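PDB 3C7T: ecdysteroid-phosphate phosphatase, which removes phosphate from ecdysteroid phosphates, chiefly ecdysone 22-phosphate, to release the active hormone, and also dephosphorylates protein phosphotyrosines. Local coordinates for residues A[4-18]-A[225-239]. Sequence-based numbering, arbitrary orientation.
Sequences RRWVFALRHGERVDL and VPYCALGAMRGKPWD. With WO4 (tungstate(VI)ion), chain E.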
loop_
_atom_site.group_PDB
_atom_site.type_symbol
_atom_site.label_atom_id
_atom_site.label_comp_id
_atom_site.label_asym_id
_atom_site.label_seq_id
_atom_site.Cartn_x
_atom_site.Cartn_y
_atom_site.Cartn_z
ATOM N N ARG A 4 27.596 -17.319 10.521
ATOM C CA ARG A 4 26.228 -17.836 10.207
ATOM C C ARG A 4 25.555 -17.112 9.030
ATOM O O ARG A 4 25.948 -16.000 8.656
ATOM C CB ARG A 4 25.344 -17.880 11.467
ATOM C CG ARG A 4 25.236 -19.301 12.038
ATOM C CD ARG A 4 25.124 -19.363 13.561
ATOM N NE ARG A 4 23.857 -18.828 14.059
ATOM C CZ ARG A 4 22.799 -19.559 14.410
ATOM N NH1 ARG A 4 22.824 -20.887 14.324
ATOM N NH2 ARG A 4 21.705 -18.952 14.854
ATOM N N ARG A 5 24.548 -17.770 8.462
ATOM C CA ARG A 5 23.921 -17.405 7.203
ATOM C C ARG A 5 22.415 -17.255 7.456
ATOM O O ARG A 5 21.898 -17.867 8.389
ATOM C CB ARG A 5 24.145 -18.571 6.244
ATOM C CG ARG A 5 23.825 -18.327 4.809
ATOM C CD ARG A 5 24.707 -19.188 3.937
ATOM N NE ARG A 5 24.299 -20.576 3.827
ATOM C CZ ARG A 5 23.791 -21.113 2.726
ATOM N NH1 ARG A 5 23.611 -20.371 1.649
ATOM N NH2 ARG A 5 23.474 -22.397 2.695
ATOM N N TRP A 6 21.722 -16.464 6.634
ATOM C CA TRP A 6 20.249 -16.365 6.701
ATOM C C TRP A 6 19.558 -17.151 5.586
ATOM O O TRP A 6 19.977 -17.135 4.433
ATOM C CB TRP A 6 19.776 -14.921 6.547
ATOM C CG TRP A 6 20.157 -13.934 7.598
ATOM C CD1 TRP A 6 21.225 -13.088 7.578
ATOM C CD2 TRP A 6 19.427 -13.635 8.787
ATOM N NE1 TRP A 6 21.224 -12.291 8.706
ATOM C CE2 TRP A 6 20.127 -12.608 9.463
ATOM C CE3 TRP A 6 18.251 -14.145 9.360
ATOM C CZ2 TRP A 6 19.685 -12.077 10.685
ATOM C CZ3 TRP A 6 17.809 -13.611 10.569
ATOM C CH2 TRP A 6 18.531 -12.593 11.220
ATOM N N VAL A 7 18.468 -17.817 5.935
ATOM C CA VAL A 7 17.561 -18.354 4.926
ATOM C C VAL A 7 16.160 -17.823 5.275
ATOM O O VAL A 7 15.702 -17.934 6.424
ATOM C CB VAL A 7 17.594 -19.896 4.863
ATOM C CG1 VAL A 7 16.551 -20.417 3.894
ATOM C CG2 VAL A 7 19.003 -20.390 4.452
ATOM N N PHE A 8 15.512 -17.225 4.276
ATOM C CA PHE A 8 14.221 -16.565 4.479
ATOM C C PHE A 8 13.151 -17.233 3.659
ATOM O O PHE A 8 13.444 -17.841 2.627
ATOM C CB PHE A 8 14.312 -15.099 4.041
ATOM C CG PHE A 8 15.275 -14.290 4.842
ATOM C CD1 PHE A 8 15.047 -14.053 6.191
ATOM C CD2 PHE A 8 16.398 -13.748 4.244
ATOM C CE1 PHE A 8 15.925 -13.279 6.927
ATOM C CE2 PHE A 8 17.293 -12.969 4.982
ATOM C CZ PHE A 8 17.056 -12.741 6.315
ATOM N N ALA A 9 11.899 -17.100 4.102
ATOM C CA ALA A 9 10.764 -17.573 3.309
ATOM C C ALA A 9 9.730 -16.463 3.372
ATOM O O ALA A 9 9.484 -15.878 4.441
ATOM C CB ALA A 9 10.181 -18.843 3.864
ATOM N N LEU A 10 9.178 -16.146 2.215
ATOM C CA LEU A 10 8.272 -15.002 2.096
ATOM C C LEU A 10 7.010 -15.391 1.330
ATOM O O LEU A 10 7.104 -15.897 0.208
ATOM C CB LEU A 10 9.017 -13.876 1.374
ATOM C CG LEU A 10 8.336 -12.533 1.090
ATOM C CD1 LEU A 10 8.056 -11.772 2.400
ATOM C CD2 LEU A 10 9.196 -11.693 0.213
ATOM N N ARG A 11 5.828 -15.156 1.909
ATOM C CA ARG A 11 4.580 -15.313 1.130
ATOM C C ARG A 11 4.442 -14.153 0.114
ATOM O O ARG A 11 4.899 -13.021 0.363
ATOM C CB ARG A 11 3.338 -15.355 2.053
ATOM C CG ARG A 11 2.066 -15.768 1.327
ATOM C CD ARG A 11 0.834 -15.648 2.220
ATOM N NE ARG A 11 -0.370 -15.880 1.451
ATOM C CZ ARG A 11 -1.565 -15.359 1.758
ATOM N NH1 ARG A 11 -1.728 -14.559 2.815
ATOM N NH2 ARG A 11 -2.602 -15.597 0.983
ATOM N N HIS A 12 3.806 -14.429 -1.020
ATOM C CA HIS A 12 3.565 -13.405 -2.026
ATOM C C HIS A 12 2.708 -12.271 -1.422
ATOM O O HIS A 12 2.071 -12.441 -0.366
ATOM C CB HIS A 12 2.823 -14.031 -3.198
ATOM C CG HIS A 12 1.526 -14.658 -2.795
ATOM N ND1 HIS A 12 0.406 -13.916 -2.457
ATOM C CD2 HIS A 12 1.183 -15.959 -2.643
ATOM C CE1 HIS A 12 -0.573 -14.743 -2.127
ATOM N NE2 HIS A 12 -0.118 -15.986 -2.213
ATOM N N GLY A 13 2.679 -11.120 -2.101
ATOM C CA GLY A 13 1.896 -9.983 -1.647
ATOM C C GLY A 13 0.440 -10.123 -2.066
ATOM O O GLY A 13 0.019 -11.170 -2.575
ATOM N N GLU A 14 -0.324 -9.052 -1.852
ATOM C CA GLU A 14 -1.772 -9.008 -2.133
ATOM C C GLU A 14 -2.106 -9.384 -3.575
ATOM O O GLU A 14 -1.508 -8.854 -4.510
ATOM C CB GLU A 14 -2.302 -7.591 -1.848
ATOM C CG GLU A 14 -3.799 -7.413 -2.111
ATOM C CD GLU A 14 -4.298 -6.014 -1.792
ATOM O OE1 GLU A 14 -4.055 -5.067 -2.584
ATOM O OE2 GLU A 14 -4.975 -5.874 -0.748
ATOM N N ARG A 15 -3.071 -10.298 -3.742
ATOM C CA ARG A 15 -3.446 -10.808 -5.072
ATOM C C ARG A 15 -4.588 -10.017 -5.709
ATOM O O ARG A 15 -5.590 -9.710 -5.032
ATOM C CB ARG A 15 -3.922 -12.270 -4.929
ATOM C CG ARG A 15 -2.787 -13.249 -4.675
ATOM C CD ARG A 15 -3.321 -14.577 -4.226
ATOM N NE ARG A 15 -4.145 -15.274 -5.230
ATOM C CZ ARG A 15 -4.404 -16.588 -5.199
ATOM N NH1 ARG A 15 -3.918 -17.342 -4.221
ATOM N NH2 ARG A 15 -5.147 -17.164 -6.154
ATOM N N VAL A 16 -4.503 -9.761 -7.020
ATOM C CA VAL A 16 -5.622 -9.110 -7.701
ATOM C C VAL A 16 -6.912 -9.950 -7.553
ATOM O O VAL A 16 -7.970 -9.426 -7.239
ATOM C CB VAL A 16 -5.343 -8.884 -9.223
ATOM C CG1 VAL A 16 -6.615 -8.412 -9.937
ATOM C CG2 VAL A 16 -4.207 -7.849 -9.403
ATOM N N ASP A 17 -6.826 -11.249 -7.820
ATOM C CA ASP A 17 -8.042 -12.108 -7.861
ATOM C C ASP A 17 -8.763 -12.225 -6.510
ATOM O O ASP A 17 -9.979 -12.489 -6.473
ATOM C CB ASP A 17 -7.740 -13.477 -8.500
ATOM C CG ASP A 17 -6.804 -14.346 -7.673
ATOM O OD1 ASP A 17 -6.194 -13.893 -6.684
ATOM O OD2 ASP A 17 -6.624 -15.535 -8.042
ATOM N N LEU A 18 -8.042 -11.994 -5.413
ATOM C CA LEU A 18 -8.672 -12.065 -4.088
ATOM C C LEU A 18 -9.166 -10.709 -3.597
ATOM O O LEU A 18 -9.939 -10.634 -2.617
ATOM C CB LEU A 18 -7.709 -12.657 -3.047
ATOM C CG LEU A 18 -7.235 -14.097 -3.297
ATOM C CD1 LEU A 18 -6.401 -14.655 -2.122
ATOM C CD2 LEU A 18 -8.427 -15.020 -3.645
ATOM N N VAL A 225 -0.729 -17.562 6.847
ATOM C CA VAL A 225 0.117 -16.430 7.231
ATOM C C VAL A 225 -0.252 -15.219 6.343
ATOM O O VAL A 225 -0.703 -15.404 5.204
ATOM C CB VAL A 225 1.618 -16.774 7.140
ATOM C CG1 VAL A 225 1.946 -17.975 8.065
ATOM C CG2 VAL A 225 2.043 -17.057 5.712
ATOM N N PRO A 226 -0.079 -13.993 6.863
ATOM C CA PRO A 226 -0.439 -12.776 6.113
ATOM C C PRO A 226 0.344 -12.579 4.811
ATOM O O PRO A 226 1.392 -13.189 4.611
ATOM C CB PRO A 226 -0.078 -11.662 7.093
ATOM C CG PRO A 226 -0.134 -12.321 8.456
ATOM C CD PRO A 226 0.411 -13.671 8.214
ATOM N N TYR A 227 -0.157 -11.710 3.938
ATOM C CA TYR A 227 0.593 -11.388 2.723
ATOM C C TYR A 227 1.973 -10.878 3.084
ATOM O O TYR A 227 2.114 -10.083 4.032
ATOM C CB TYR A 227 -0.129 -10.298 1.964
ATOM C CG TYR A 227 -1.427 -10.683 1.274
ATOM C CD1 TYR A 227 -1.490 -11.792 0.415
ATOM C CD2 TYR A 227 -2.554 -9.867 1.383
ATOM C CE1 TYR A 227 -2.661 -12.094 -0.271
ATOM C CE2 TYR A 227 -3.745 -10.163 0.697
ATOM C CZ TYR A 227 -3.782 -11.291 -0.129
ATOM O OH TYR A 227 -4.928 -11.593 -0.835
ATOM N N CYS A 228 2.983 -11.332 2.337
ATOM C CA CYS A 228 4.394 -11.006 2.611
ATOM C C CYS A 228 4.834 -11.293 4.068
ATOM O O CYS A 228 5.750 -10.673 4.556
ATOM C CB CYS A 228 4.711 -9.565 2.194
ATOM S SG CYS A 228 4.705 -9.347 0.377
ATOM N N ALA A 229 4.185 -12.252 4.731
ATOM C CA ALA A 229 4.711 -12.804 5.984
ATOM C C ALA A 229 6.129 -13.339 5.730
ATOM O O ALA A 229 6.375 -14.040 4.750
ATOM C CB ALA A 229 3.843 -13.886 6.502
ATOM N N LEU A 230 7.037 -12.983 6.628
ATOM C CA LEU A 230 8.442 -13.312 6.482
ATOM C C LEU A 230 8.871 -14.237 7.610
ATOM O O LEU A 230 8.674 -13.950 8.799
ATOM C CB LEU A 230 9.296 -12.032 6.497
ATOM C CG LEU A 230 10.804 -12.209 6.343
ATOM C CD1 LEU A 230 11.228 -12.687 4.945
ATOM C CD2 LEU A 230 11.539 -10.912 6.697
ATOM N N GLY A 231 9.435 -15.370 7.208
ATOM C CA GLY A 231 10.002 -16.319 8.144
ATOM C C GLY A 231 11.505 -16.333 7.990
ATOM O O GLY A 231 12.030 -16.094 6.878
ATOM N N ALA A 232 12.198 -16.611 9.102
ATOM C CA ALA A 232 13.668 -16.622 9.132
ATOM C C ALA A 232 14.298 -17.811 9.867
ATOM O O ALA A 232 13.833 -18.240 10.936
ATOM C CB ALA A 232 14.194 -15.311 9.745
ATOM N N MET A 233 15.363 -18.329 9.255
ATOM C CA MET A 233 16.262 -19.285 9.893
ATOM C C MET A 233 17.702 -18.823 9.735
ATOM O O MET A 233 18.058 -18.158 8.751
ATOM C CB MET A 233 16.067 -20.674 9.303
ATOM C CG MET A 233 14.671 -21.215 9.573
ATOM S SD MET A 233 14.459 -22.921 9.121
ATOM C CE MET A 233 15.112 -23.735 10.583
ATOM N N ARG A 234 18.522 -19.174 10.720
ATOM C CA ARG A 234 19.960 -18.957 10.644
ATOM C C ARG A 234 20.677 -20.241 11.011
ATOM O O ARG A 234 20.179 -21.033 11.813
ATOM C CB ARG A 234 20.416 -17.836 11.565
ATOM C CG ARG A 234 20.097 -16.475 11.028
ATOM C CD ARG A 234 20.822 -15.410 11.782
ATOM N NE ARG A 234 22.178 -15.250 11.272
ATOM C CZ ARG A 234 22.959 -14.220 11.554
ATOM N NH1 ARG A 234 22.515 -13.247 12.342
ATOM N NH2 ARG A 234 24.182 -14.158 11.045
ATOM N N GLY A 235 21.838 -20.426 10.404
ATOM C CA GLY A 235 22.670 -21.602 10.635
ATOM C C GLY A 235 23.873 -21.600 9.721
ATOM O O GLY A 235 24.192 -20.572 9.120
ATOM N N LYS A 236 24.553 -22.739 9.604
ATOM C CA LYS A 236 24.262 -23.943 10.380
ATOM C C LYS A 236 24.685 -23.774 11.849
ATOM O O LYS A 236 25.542 -22.946 12.153
ATOM C CB LYS A 236 25.000 -25.136 9.774
ATOM C CG LYS A 236 24.817 -25.304 8.265
ATOM C CD LYS A 236 25.258 -26.701 7.813
ATOM C CE LYS A 236 26.752 -26.799 7.665
ATOM N NZ LYS A 236 27.154 -28.170 7.227
ATOM N N PRO A 237 24.070 -24.540 12.773
ATOM C CA PRO A 237 22.950 -25.436 12.526
ATOM C C PRO A 237 21.679 -24.586 12.470
ATOM O O PRO A 237 21.610 -23.526 13.111
ATOM C CB PRO A 237 22.943 -26.324 13.761
ATOM C CG PRO A 237 23.407 -25.410 14.850
ATOM C CD PRO A 237 24.448 -24.526 14.202
ATOM N N TRP A 238 20.690 -25.043 11.718
ATOM C CA TRP A 238 19.526 -24.210 11.402
ATOM C C TRP A 238 18.567 -23.976 12.575
ATOM O O TRP A 238 17.928 -24.919 13.050
ATOM C CB TRP A 238 18.802 -24.792 10.188
ATOM C CG TRP A 238 19.697 -24.855 8.986
ATOM C CD1 TRP A 238 20.229 -25.976 8.409
ATOM C CD2 TRP A 238 20.193 -23.741 8.236
ATOM N NE1 TRP A 238 21.022 -25.623 7.336
ATOM C CE2 TRP A 238 21.012 -24.257 7.210
ATOM C CE3 TRP A 238 20.019 -22.348 8.334
ATOM C CZ2 TRP A 238 21.653 -23.434 6.277
ATOM C CZ3 TRP A 238 20.661 -21.532 7.418
ATOM C CH2 TRP A 238 21.464 -22.081 6.392
ATOM N N ASP A 239 18.485 -22.717 13.027
ATOM C CA ASP A 239 17.565 -22.278 14.096
ATOM C C ASP A 239 16.494 -21.298 13.566
ATOM O O ASP A 239 16.829 -20.337 12.873
ATOM C CB ASP A 239 18.326 -21.529 15.203
ATOM C CG ASP A 239 19.226 -22.427 16.041
ATOM O OD1 ASP A 239 18.719 -23.391 16.664
ATOM O OD2 ASP A 239 20.444 -22.135 16.118
HETATM W W WO4 E . -1.273 -18.117 -1.668
HETATM O O1 WO4 E . -0.128 -18.114 -0.111
HETATM O O2 WO4 E . -2.294 -19.775 -1.267
HETATM O O3 WO4 E . -2.744 -16.796 -1.851
HETATM O O4 WO4 E . -0.440 -18.557 -3.392
#
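Trp6 and Arg234 face each other as a non-hydrogen-bonded pair where strands 5-11 and 230-235 run antiparallel. The bent Arg234 chain lies across the indole. Its CD sits 3.4 Å from the centroid of the six-membered ring, and the guanidinium stacks on the indole, off-centre over the five-membered ring, the planes 24° apart. Phe8 CZ presses on the opposite indole face, and Ala232 CB meets the indole edge. With an alanine in place of Trp6, Arg234 would probably lose its platform and its guanidinium be freer to turn. Ala232 also fills the hollow beside Phe8, with CB 3.9 Å from Phe8 CD1. On the other face of the sheet, Val7 CG2 fits against the six-membered ring of Trp238, 3.6 Å from CH2.

Past the strands, the Tyr227 ring lies on the backbone of Glu14, whose CA sits over the ring centre. Leu18 CD1 closes on the hydroxyl, and Cys228 SG fits against Gly13 CA, 3.5 Å away. Arg11 has CG anti to the backbone N (chi1 -169°) and extends alongside the 225-227 backbone. Its NH1 makes a weak, bent bond to Val225 O (118°), and Tyr227 CD1 lies over one guanidinium face. Its NE donates to tungstate O1 at 2.7 Å. His12 NE2, from the residue that forms the phosphohistidine intermediate, meets the tungsten at 2.5 Å. Arg15 NH1 adds a hydrogen bond to tungstate O3, and Arg15 grips the Asp17 carboxylate side-on through NE and NH2.

Strand 5-11 lies between 187-191 and 230-235 in this histidine phosphatase domain. Phe8 packs on helix 62-77, Leu10 on helix 91-104. Helix 193-204 covers Val7 and Met233 on the other face.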